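Local coordinates for glycosyl hydrolases family 31 family protein (Aspergillus niger, PDB 6DRU), which releases alpha-xylose from the non-reducing terminal glucose of xyloglucan oligosaccharides, as an alpha-xylosidase of glycosyl hydrolase family 31, at residues P145-Y150 with N161-V166; D247-Y252 with L551-T556; S467-G472 with S481-G486. One frame throughout, in Å; residues are numbered along the deposited sequence.

Contact 1: residues P145-Y150 with N161-V166; sequences PDEQIY and NKKGSV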
loop_
_atom_site.group_PDB
_atom_site.type_symbol
_atom_site.label_atom_id
_atom_site.label_comp_id
_atom_site.label_asym_id
_atom_site.label_seq_id
_atom_site.Cartn_x
_atom_site.Cartn_y
_atom_site.Cartn_z
ATOM N N PRO A 145 -18.195 -20.927 24.767
ATOM C CA PRO A 145 -19.403 -21.014 23.931
ATOM C C PRO A 145 -20.652 -20.480 24.611
ATOM O O PRO A 145 -21.584 -20.052 23.920
ATOM C CB PRO A 145 -19.521 -22.518 23.644
ATOM C CG PRO A 145 -18.146 -23.059 23.852
ATOM C CD PRO A 145 -17.564 -22.244 24.962
ATOM N N ASP A 146 -20.696 -20.486 25.940
ATOM C CA ASP A 146 -21.872 -20.076 26.692
ATOM C C ASP A 146 -21.916 -18.579 26.980
ATOM O O ASP A 146 -22.876 -18.111 27.602
ATOM C CB ASP A 146 -21.944 -20.862 28.009
ATOM C CG ASP A 146 -20.733 -20.628 28.898
ATOM O OD1 ASP A 146 -20.672 -19.581 29.580
ATOM O OD2 ASP A 146 -19.833 -21.495 28.909
ATOM N N GLU A 147 -20.912 -17.820 26.548
ATOM C CA GLU A 147 -20.798 -16.425 26.941
ATOM C C GLU A 147 -21.853 -15.575 26.238
ATOM O O GLU A 147 -22.368 -15.924 25.174
ATOM C CB GLU A 147 -19.403 -15.885 26.623
ATOM C CG GLU A 147 -18.931 -14.795 27.570
ATOM C CD GLU A 147 -17.469 -14.442 27.376
ATOM O OE1 GLU A 147 -17.056 -13.356 27.834
ATOM O OE2 GLU A 147 -16.737 -15.241 26.753
ATOM N N GLN A 148 -22.175 -14.442 26.859
ATOM C CA GLN A 148 -23.149 -13.502 26.328
ATOM C C GLN A 148 -22.537 -12.110 26.284
ATOM O O GLN A 148 -21.883 -11.681 27.240
ATOM C CB GLN A 148 -24.430 -13.496 27.171
ATOM C CG GLN A 148 -25.171 -14.821 27.172
ATOM C CD GLN A 148 -26.501 -14.745 27.893
ATOM O OE1 GLN A 148 -27.133 -13.689 27.946
ATOM N NE2 GLN A 148 -26.928 -15.864 28.462
ATOM N N ILE A 149 -22.749 -11.411 25.173
ATOM C CA ILE A 149 -22.159 -10.099 24.935
ATOM C C ILE A 149 -23.288 -9.086 24.798
ATOM O O ILE A 149 -24.179 -9.255 23.958
ATOM C CB ILE A 149 -21.269 -10.093 23.684
ATOM C CG1 ILE A 149 -20.192 -11.178 23.787
ATOM C CG2 ILE A 149 -20.645 -8.726 23.483
ATOM C CD1 ILE A 149 -19.326 -11.066 25.020
ATOM N N TYR A 150 -23.246 -8.038 25.616
ATOM C CA TYR A 150 -24.237 -6.972 25.595
ATOM C C TYR A 150 -23.563 -5.649 25.260
ATOM O O TYR A 150 -22.471 -5.356 25.758
ATOM C CB TYR A 150 -24.958 -6.850 26.942
ATOM C CG TYR A 150 -25.426 -8.165 27.519
ATOM C CD1 TYR A 150 -26.122 -9.079 26.739
ATOM C CD2 TYR A 150 -25.172 -8.493 28.845
ATOM C CE1 TYR A 150 -26.550 -10.282 27.264
ATOM C CE2 TYR A 150 -25.597 -9.694 29.379
ATOM C CZ TYR A 150 -26.287 -10.585 28.585
ATOM O OH TYR A 150 -26.711 -11.782 29.114
ATOM N N ASN A 161 -28.229 -10.204 22.840
ATOM C CA ASN A 161 -27.043 -11.040 22.979
ATOM C C ASN A 161 -26.306 -11.029 21.646
ATOM O O ASN A 161 -26.775 -11.614 20.663
ATOM C CB ASN A 161 -27.419 -12.463 23.389
ATOM C CG ASN A 161 -26.209 -13.369 23.535
ATOM O OD1 ASN A 161 -25.082 -12.900 23.692
ATOM N ND2 ASN A 161 -26.441 -14.675 23.484
ATOM N N LYS A 162 -25.153 -10.364 21.611
ATOM C CA LYS A 162 -24.386 -10.201 20.385
ATOM C C LYS A 162 -23.395 -11.336 20.147
ATOM O O LYS A 162 -22.598 -11.254 19.208
ATOM C CB LYS A 162 -23.649 -8.859 20.402
ATOM C CG LYS A 162 -24.563 -7.651 20.568
ATOM C CD LYS A 162 -25.525 -7.511 19.393
ATOM C CE LYS A 162 -26.585 -6.449 19.659
ATOM N NZ LYS A 162 -26.120 -5.075 19.322
ATOM N N LYS A 163 -23.429 -12.384 20.969
ATOM C CA LYS A 163 -22.528 -13.512 20.780
ATOM C C LYS A 163 -22.767 -14.165 19.423
ATOM O O LYS A 163 -23.908 -14.312 18.978
ATOM C CB LYS A 163 -22.724 -14.535 21.900
ATOM C CG LYS A 163 -21.862 -15.783 21.781
ATOM C CD LYS A 163 -20.555 -15.618 22.533
ATOM C CE LYS A 163 -19.673 -16.844 22.386
ATOM N NZ LYS A 163 -18.306 -16.611 22.929
ATOM N N GLY A 164 -21.679 -14.556 18.766
ATOM C CA GLY A 164 -21.765 -15.152 17.449
ATOM C C GLY A 164 -21.901 -14.168 16.311
ATOM O O GLY A 164 -22.134 -14.594 15.173
ATOM N N SER A 165 -21.767 -12.870 16.574
ATOM C CA SER A 165 -21.904 -11.838 15.559
ATOM C C SER A 165 -20.563 -11.168 15.297
ATOM O O SER A 165 -19.715 -11.061 16.187
ATOM C CB SER A 165 -22.926 -10.775 15.981
ATOM O OG SER A 165 -24.226 -11.323 16.087
ATOM N N VAL A 166 -20.377 -10.729 14.055
ATOM C CA VAL A 166 -19.260 -9.877 13.667
ATOM C C VAL A 166 -19.804 -8.482 13.412
ATOM O O VAL A 166 -20.758 -8.313 12.642
ATOM C CB VAL A 166 -18.529 -10.418 12.428
ATOM C CG1 VAL A 166 -17.458 -9.437 11.981
ATOM C CG2 VAL A 166 -17.920 -11.769 12.733
HETATM O O HOH W 1 -24.600 -17.171 24.269
#
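Ile149 is held through both its backbone polar atoms: N donates a hydrogen bond to Asn161 OD1 at 3.1 Å, and O accepts from Lys162 N at 2.8 Å on a straight line (180° at the hydrogen). That OD1 has a second donor, Lys163 N at 3.2 Å, which arrives from the opposite face of the carboxamide and well above its plane; this is an Asx turn. With CG anti to the backbone N (chi1 180°), the Asn161 amide lies across the Gln148 side chain at about a right angle. A water donates to Glu147 O and accepts from Asn161 ND2, which also bonds Ser633 O. The Lys163 chain, bent at chi2 (92°), runs past Glu147 O, with CD 3.2 Å from that oxygen. Its NZ ends on Thr144 O, Gly202 O and Thr203 O, and Glu147 OE1 bonds to Ser183 and Tyr187. A type II turn from Lys162 to Ser165 then leads the chain away, Gly164 taking its left-handed position. The whole contact closes the loop that follows edge strand 149-151; helix 628-633 packs on Gln148 and Tyr150, and Phe201 of strand 197-201 touches Ile149.

Contact 2: residues D247-Y252 with L551-T556; sequences DFSLGY and LPFMRT
Pro552 and Leu250 meet only loosely, Leu250 CD2 lying 4.4 Å from Pro552 O; that oxygen, like Leu250 O and Leu551 O, is bonded by the guanidinium of Arg592, which holds both segments. Phe553 comes next, its CG anti to the carbonyl carbon (chi1 -68°), which places the ring beside the 3-10 turn 247-250. Ser249 O lies in the plane of the ring at its edge, 3.3 Å from Phe553 CD1, so the carbonyl faces the slightly positive ring hydrogens. Ser249 OG sits near Phe553 CE1, but its hydrogen bond goes to Pro246 O. At Met554 the backbone N reaches the other segment through a water, which accepts from it at 2.9 Å and donates to Ser249 O and Gly251 O. The water satisfies three backbone groups where no direct bond joins the two segments. Here the first barrel strand, 252-254, meets the last, 554-555, in parallel, which closes the TIM barrel of family 31; Met554 and Thr556 share backbone hydrogen bonds with Ile253. The Met554 side chain, extended, brings SD and CE to the edge of the Tyr252 ring in a Met-aromatic contact, SD 5.5 Å from the ring centroid and CE 4.0 Å from Tyr252 CD1. Leu545 and Thr548 of helix 535-548 pack on the same methionine. Arg555, whose side chain starts away from 247-252, makes a salt bridge with Asp516. Thr556 lies against the hydroxyl end of the tyrosine, its CG2 3.3 Å from Tyr252 OH; that hydroxyl is hydrogen-bonded to Gln254 OE1, and Thr556 OG1 to Asn572 and Tyr541.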
loop_
_atom_site.group_PDB
_atom_site.type_symbol
_atom_site.label_atom_id
_atom_site.label_comp_id
_atom_site.label_asym_id
_atom_site.label_seq_id
_atom_site.Cartn_x
_atom_site.Cartn_y
_atom_site.Cartn_z
ATOM N N ASP A 247 -35.067 20.530 31.751
ATOM C CA ASP A 247 -36.385 19.995 32.078
ATOM C C ASP A 247 -37.322 20.003 30.877
ATOM O O ASP A 247 -38.146 19.093 30.730
ATOM C CB ASP A 247 -37.003 20.786 33.233
ATOM C CG ASP A 247 -36.289 20.547 34.553
ATOM O OD1 ASP A 247 -35.701 19.458 34.726
ATOM O OD2 ASP A 247 -36.319 21.448 35.418
ATOM N N PHE A 248 -37.202 21.003 29.999
ATOM C CA PHE A 248 -38.124 21.101 28.872
ATOM C C PHE A 248 -37.959 19.937 27.901
ATOM O O PHE A 248 -38.933 19.526 27.262
ATOM C CB PHE A 248 -37.936 22.434 28.145
ATOM C CG PHE A 248 -36.781 22.447 27.185
ATOM C CD1 PHE A 248 -35.493 22.689 27.631
ATOM C CD2 PHE A 248 -36.986 22.230 25.832
ATOM C CE1 PHE A 248 -34.431 22.706 26.746
ATOM C CE2 PHE A 248 -35.929 22.245 24.947
ATOM C CZ PHE A 248 -34.649 22.482 25.404
ATOM N N SER A 249 -36.749 19.386 27.788
ATOM C CA SER A 249 -36.500 18.295 26.852
ATOM C C SER A 249 -37.212 17.003 27.237
ATOM O O SER A 249 -37.284 16.089 26.409
ATOM C CB SER A 249 -34.996 18.040 26.735
ATOM O OG SER A 249 -34.445 17.653 27.982
ATOM N N LEU A 250 -37.737 16.902 28.456
ATOM C CA LEU A 250 -38.426 15.695 28.892
ATOM C C LEU A 250 -39.891 15.660 28.476
ATOM O O LEU A 250 -40.592 14.697 28.810
ATOM C CB LEU A 250 -38.319 15.556 30.413
ATOM C CG LEU A 250 -36.902 15.530 30.987
ATOM C CD1 LEU A 250 -36.939 15.482 32.507
ATOM C CD2 LEU A 250 -36.125 14.349 30.425
ATOM N N GLY A 251 -40.365 16.666 27.754
ATOM C CA GLY A 251 -41.753 16.754 27.349
ATOM C C GLY A 251 -42.018 16.134 25.996
ATOM O O GLY A 251 -41.375 15.161 25.591
ATOM N N TYR A 252 -42.984 16.710 25.286
ATOM C CA TYR A 252 -43.382 16.227 23.971
ATOM C C TYR A 252 -42.637 16.996 22.889
ATOM O O TYR A 252 -42.677 18.229 22.856
ATOM C CB TYR A 252 -44.892 16.370 23.789
ATOM C CG TYR A 252 -45.396 15.982 22.419
ATOM C CD1 TYR A 252 -45.467 14.650 22.033
ATOM C CD2 TYR A 252 -45.818 16.950 21.517
ATOM C CE1 TYR A 252 -45.933 14.293 20.781
ATOM C CE2 TYR A 252 -46.287 16.604 20.264
ATOM C CZ TYR A 252 -46.343 15.276 19.901
ATOM O OH TYR A 252 -46.810 14.931 18.653
ATOM N N LEU A 551 -39.868 6.152 26.899
ATOM C CA LEU A 551 -38.517 6.180 26.364
ATOM C C LEU A 551 -37.798 7.384 26.945
ATOM O O LEU A 551 -38.439 8.315 27.446
ATOM C CB LEU A 551 -38.519 6.261 24.831
ATOM C CG LEU A 551 -38.856 4.978 24.078
ATOM C CD1 LEU A 551 -38.909 5.237 22.584
ATOM C CD2 LEU A 551 -37.834 3.901 24.403
ATOM N N PRO A 552 -36.459 7.386 26.926
ATOM C CA PRO A 552 -35.724 8.521 27.507
ATOM C C PRO A 552 -36.154 9.869 26.960
ATOM O O PRO A 552 -36.159 10.858 27.704
ATOM C CB PRO A 552 -34.267 8.200 27.155
ATOM C CG PRO A 552 -34.230 6.712 27.126
ATOM C CD PRO A 552 -35.550 6.293 26.529
ATOM N N PHE A 553 -36.532 9.938 25.686
ATOM C CA PHE A 553 -37.069 11.155 25.098
ATOM C C PHE A 553 -38.237 10.792 24.197
ATOM O O PHE A 553 -38.128 9.882 23.372
ATOM C CB PHE A 553 -35.998 11.920 24.308
ATOM C CG PHE A 553 -34.919 12.511 25.171
ATOM C CD1 PHE A 553 -35.076 13.768 25.734
ATOM C CD2 PHE A 553 -33.752 11.809 25.426
ATOM C CE1 PHE A 553 -34.087 14.315 26.536
ATOM C CE2 PHE A 553 -32.763 12.349 26.224
ATOM C CZ PHE A 553 -32.930 13.604 26.779
ATOM N N MET A 554 -39.352 11.498 24.363
ATOM C CA MET A 554 -40.552 11.268 23.570
ATOM C C MET A 554 -40.556 12.251 22.406
ATOM O O MET A 554 -40.732 13.459 22.604
ATOM C CB MET A 554 -41.807 11.423 24.425
ATOM C CG MET A 554 -43.088 11.016 23.720
ATOM S SD MET A 554 -44.566 11.587 24.576
ATOM C CE MET A 554 -45.845 10.926 23.512
ATOM N N ARG A 555 -40.357 11.738 21.193
ATOM C CA ARG A 555 -40.298 12.574 20.002
ATOM C C ARG A 555 -40.940 11.839 18.837
ATOM O O ARG A 555 -40.676 10.652 18.624
ATOM C CB ARG A 555 -38.852 12.958 19.657
ATOM C CG ARG A 555 -38.644 13.362 18.203
ATOM C CD ARG A 555 -37.209 13.796 17.939
ATOM N NE ARG A 555 -36.866 13.738 16.519
ATOM C CZ ARG A 555 -36.422 12.644 15.908
ATOM N NH1 ARG A 555 -36.270 11.525 16.599
ATOM N NH2 ARG A 555 -36.130 12.666 14.613
ATOM N N THR A 556 -41.781 12.550 18.092
ATOM C CA THR A 556 -42.387 12.035 16.875
ATOM C C THR A 556 -41.738 12.697 15.667
ATOM O O THR A 556 -41.372 13.876 15.712
ATOM C CB THR A 556 -43.902 12.272 16.868
ATOM O OG1 THR A 556 -44.463 11.756 15.654
ATOM C CG2 THR A 556 -44.224 13.759 16.994
HETATM O O HOH W 2 -39.028 13.925 25.942
#

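Contact 3: residues S467-G472 with S481-G486; sequences SLSRSG and SMIWSG. With XYS (alpha-D-xylopyranose), chain N.
Trp484 and Arg470 form the centre of this contact, the aliphatic part of the arginine lying over one face of the indole. Arg470 CG stands 3.6 Å from the centroid of the six-membered ring, 12° off its normal, a CH-pi contact that CB and CD extend along the rim. Leu468 CD2 lies over the opposite face, toward the rim, and Leu468 CG is 3.7 Å from Trp484 CE3; the leucine also touches Met482 CG through CD1. A bend at chi3 (64°) carries the guanidinium past the indole, its plane 61° from that of the ring. There Arg470 NH1 donates to O2 of the alpha-xylose at 3.2 Å, while NH2 makes a salt bridge with Asp398. The same sugar oxygen meets the indole edge, 3.5 Å from Trp484 CZ2. The strands themselves are joined by Met482 N to Ser467 O, Ser469 N to Met482 O (both 2.9 Å) and a more bent bond from Trp484 N to Ser469 O. Farther along, a water links Arg470 O with Trp484 O. The C-terminal ends of parallel strands 467-469 and 481-484 line the sugar pocket, where TIM barrels place their active sites, close to the active-site residues Asp395 and Asp487.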
loop_
_atom_site.group_PDB
_atom_site.type_symbol
_atom_site.label_atom_id
_atom_site.label_comp_id
_atom_site.label_asym_id
_atom_site.label_seq_id
_atom_site.Cartn_x
_atom_site.Cartn_y
_atom_site.Cartn_z
ATOM N N SER A 467 -28.679 18.611 21.842
ATOM C CA SER A 467 -28.472 18.372 20.425
ATOM C C SER A 467 -28.986 16.981 20.083
ATOM O O SER A 467 -28.976 16.075 20.922
ATOM C CB SER A 467 -26.995 18.500 20.027
ATOM O OG SER A 467 -26.237 17.405 20.509
ATOM N N LEU A 468 -29.450 16.820 18.848
ATOM C CA LEU A 468 -29.994 15.555 18.367
ATOM C C LEU A 468 -29.023 14.988 17.339
ATOM O O LEU A 468 -28.871 15.544 16.246
ATOM C CB LEU A 468 -31.388 15.754 17.774
ATOM C CG LEU A 468 -32.118 14.532 17.215
ATOM C CD1 LEU A 468 -32.290 13.460 18.278
ATOM C CD2 LEU A 468 -33.467 14.943 16.654
ATOM N N SER A 469 -28.367 13.886 17.692
ATOM C CA SER A 469 -27.351 13.267 16.855
ATOM C C SER A 469 -27.780 11.862 16.455
ATOM O O SER A 469 -28.498 11.180 17.192
ATOM C CB SER A 469 -25.999 13.214 17.580
ATOM O OG SER A 469 -25.091 12.357 16.912
ATOM N N ARG A 470 -27.325 11.433 15.279
ATOM C CA ARG A 470 -27.618 10.104 14.758
ATOM C C ARG A 470 -26.448 9.142 14.899
ATOM O O ARG A 470 -26.558 7.986 14.482
ATOM C CB ARG A 470 -28.029 10.195 13.286
ATOM C CG ARG A 470 -29.015 9.128 12.841
ATOM C CD ARG A 470 -29.383 9.312 11.381
ATOM N NE ARG A 470 -28.236 9.136 10.500
ATOM C CZ ARG A 470 -28.236 9.443 9.208
ATOM N NH1 ARG A 470 -29.327 9.949 8.647
ATOM N NH2 ARG A 470 -27.146 9.248 8.479
ATOM N N SER A 471 -25.332 9.591 15.468
ATOM C CA SER A 471 -24.151 8.753 15.600
ATOM C C SER A 471 -23.334 9.234 16.792
ATOM O O SER A 471 -23.645 10.251 17.417
ATOM C CB SER A 471 -23.318 8.765 14.314
ATOM O OG SER A 471 -22.323 7.756 14.334
ATOM N N GLY A 472 -22.281 8.489 17.095
ATOM C CA GLY A 472 -21.443 8.812 18.232
ATOM C C GLY A 472 -20.378 7.758 18.392
ATOM O O GLY A 472 -20.082 7.015 17.453
ATOM N N SER A 481 -26.404 15.632 24.477
ATOM C CA SER A 481 -26.729 15.118 23.155
ATOM C C SER A 481 -27.475 13.801 23.296
ATOM O O SER A 481 -27.095 12.949 24.103
ATOM C CB SER A 481 -25.460 14.922 22.317
ATOM O OG SER A 481 -25.775 14.504 21.000
ATOM N N MET A 482 -28.533 13.641 22.505
ATOM C CA MET A 482 -29.336 12.427 22.494
ATOM C C MET A 482 -29.206 11.733 21.145
ATOM O O MET A 482 -29.133 12.388 20.100
ATOM C CB MET A 482 -30.807 12.732 22.796
ATOM C CG MET A 482 -31.492 13.613 21.766
ATOM S SD MET A 482 -33.223 13.937 22.150
ATOM C CE MET A 482 -33.067 15.330 23.264
ATOM N N ILE A 483 -29.168 10.405 21.174
ATOM C CA ILE A 483 -29.020 9.589 19.975
ATOM C C ILE A 483 -30.393 9.064 19.581
ATOM O O ILE A 483 -31.201 8.705 20.446
ATOM C CB ILE A 483 -28.040 8.424 20.226
ATOM C CG1 ILE A 483 -26.690 8.946 20.726
ATOM C CG2 ILE A 483 -27.840 7.604 18.963
ATOM C CD1 ILE A 483 -25.951 9.795 19.731
ATOM N N TRP A 484 -30.665 9.017 18.278
ATOM C CA TRP A 484 -31.892 8.414 17.782
ATOM C C TRP A 484 -31.544 7.389 16.710
ATOM O O TRP A 484 -30.502 7.479 16.056
ATOM C CB TRP A 484 -32.888 9.475 17.262
ATOM C CG TRP A 484 -32.904 9.720 15.783
ATOM C CD1 TRP A 484 -33.742 9.146 14.871
ATOM C CD2 TRP A 484 -32.088 10.641 15.050
ATOM N NE1 TRP A 484 -33.483 9.632 13.614
ATOM C CE2 TRP A 484 -32.471 10.552 13.696
ATOM C CE3 TRP A 484 -31.061 11.521 15.403
ATOM C CZ2 TRP A 484 -31.866 11.311 12.696
ATOM C CZ3 TRP A 484 -30.462 12.275 14.409
ATOM C CH2 TRP A 484 -30.863 12.160 13.071
ATOM N N SER A 485 -32.428 6.405 16.547
ATOM C CA SER A 485 -32.110 5.184 15.816
ATOM C C SER A 485 -32.034 5.364 14.304
ATOM O O SER A 485 -31.822 4.370 13.603
ATOM C CB SER A 485 -33.139 4.105 16.152
ATOM O OG SER A 485 -34.449 4.530 15.822
ATOM N N GLY A 486 -32.202 6.573 13.779
ATOM C CA GLY A 486 -32.011 6.789 12.357
ATOM C C GLY A 486 -33.232 6.446 11.518
ATOM O O GLY A 486 -34.363 6.335 12.006
HETATM C C1 XYS N . -32.129 12.057 7.375
HETATM C C2 XYS N . -32.602 11.963 8.807
HETATM C C3 XYS N . -34.072 12.313 8.864
HETATM C C4 XYS N . -34.301 13.655 8.205
HETATM C C5 XYS N . -33.680 13.649 6.825
HETATM O O1 XYS N . -32.877 11.171 6.577
HETATM O O2 XYS N . -32.400 10.656 9.288
HETATM O O3 XYS N . -34.495 12.368 10.207
HETATM O O4 XYS N . -35.685 13.891 8.093
HETATM O O5 XYS N . -32.298 13.378 6.917
HETATM O O HOH W 3 -28.794 5.976 14.527
#

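In the fold
From the N terminus, contact 1 comes first and is local: ten residues separate 145-150 from 161-166, and the loop closes before contact 2 opens, tying edge strand 149-151 to the turn that leads into strand 166-168 of another sheet. Contact 2 opens next and spans 298 residues, bringing the approach to strand 252-254 next to strand 554-555. Contact 3 falls within that span, a short eight-residue loop between neighbouring barrel strands. The last two reach one sheet and touch: Phe553 CD1 packs 3.5 Å from Met482 CE, and Arg555 lies on Leu468 and Trp484. Contact 1 stays apart, about 25 Å from contact 3 and about 32 Å from contact 2, centre to centre.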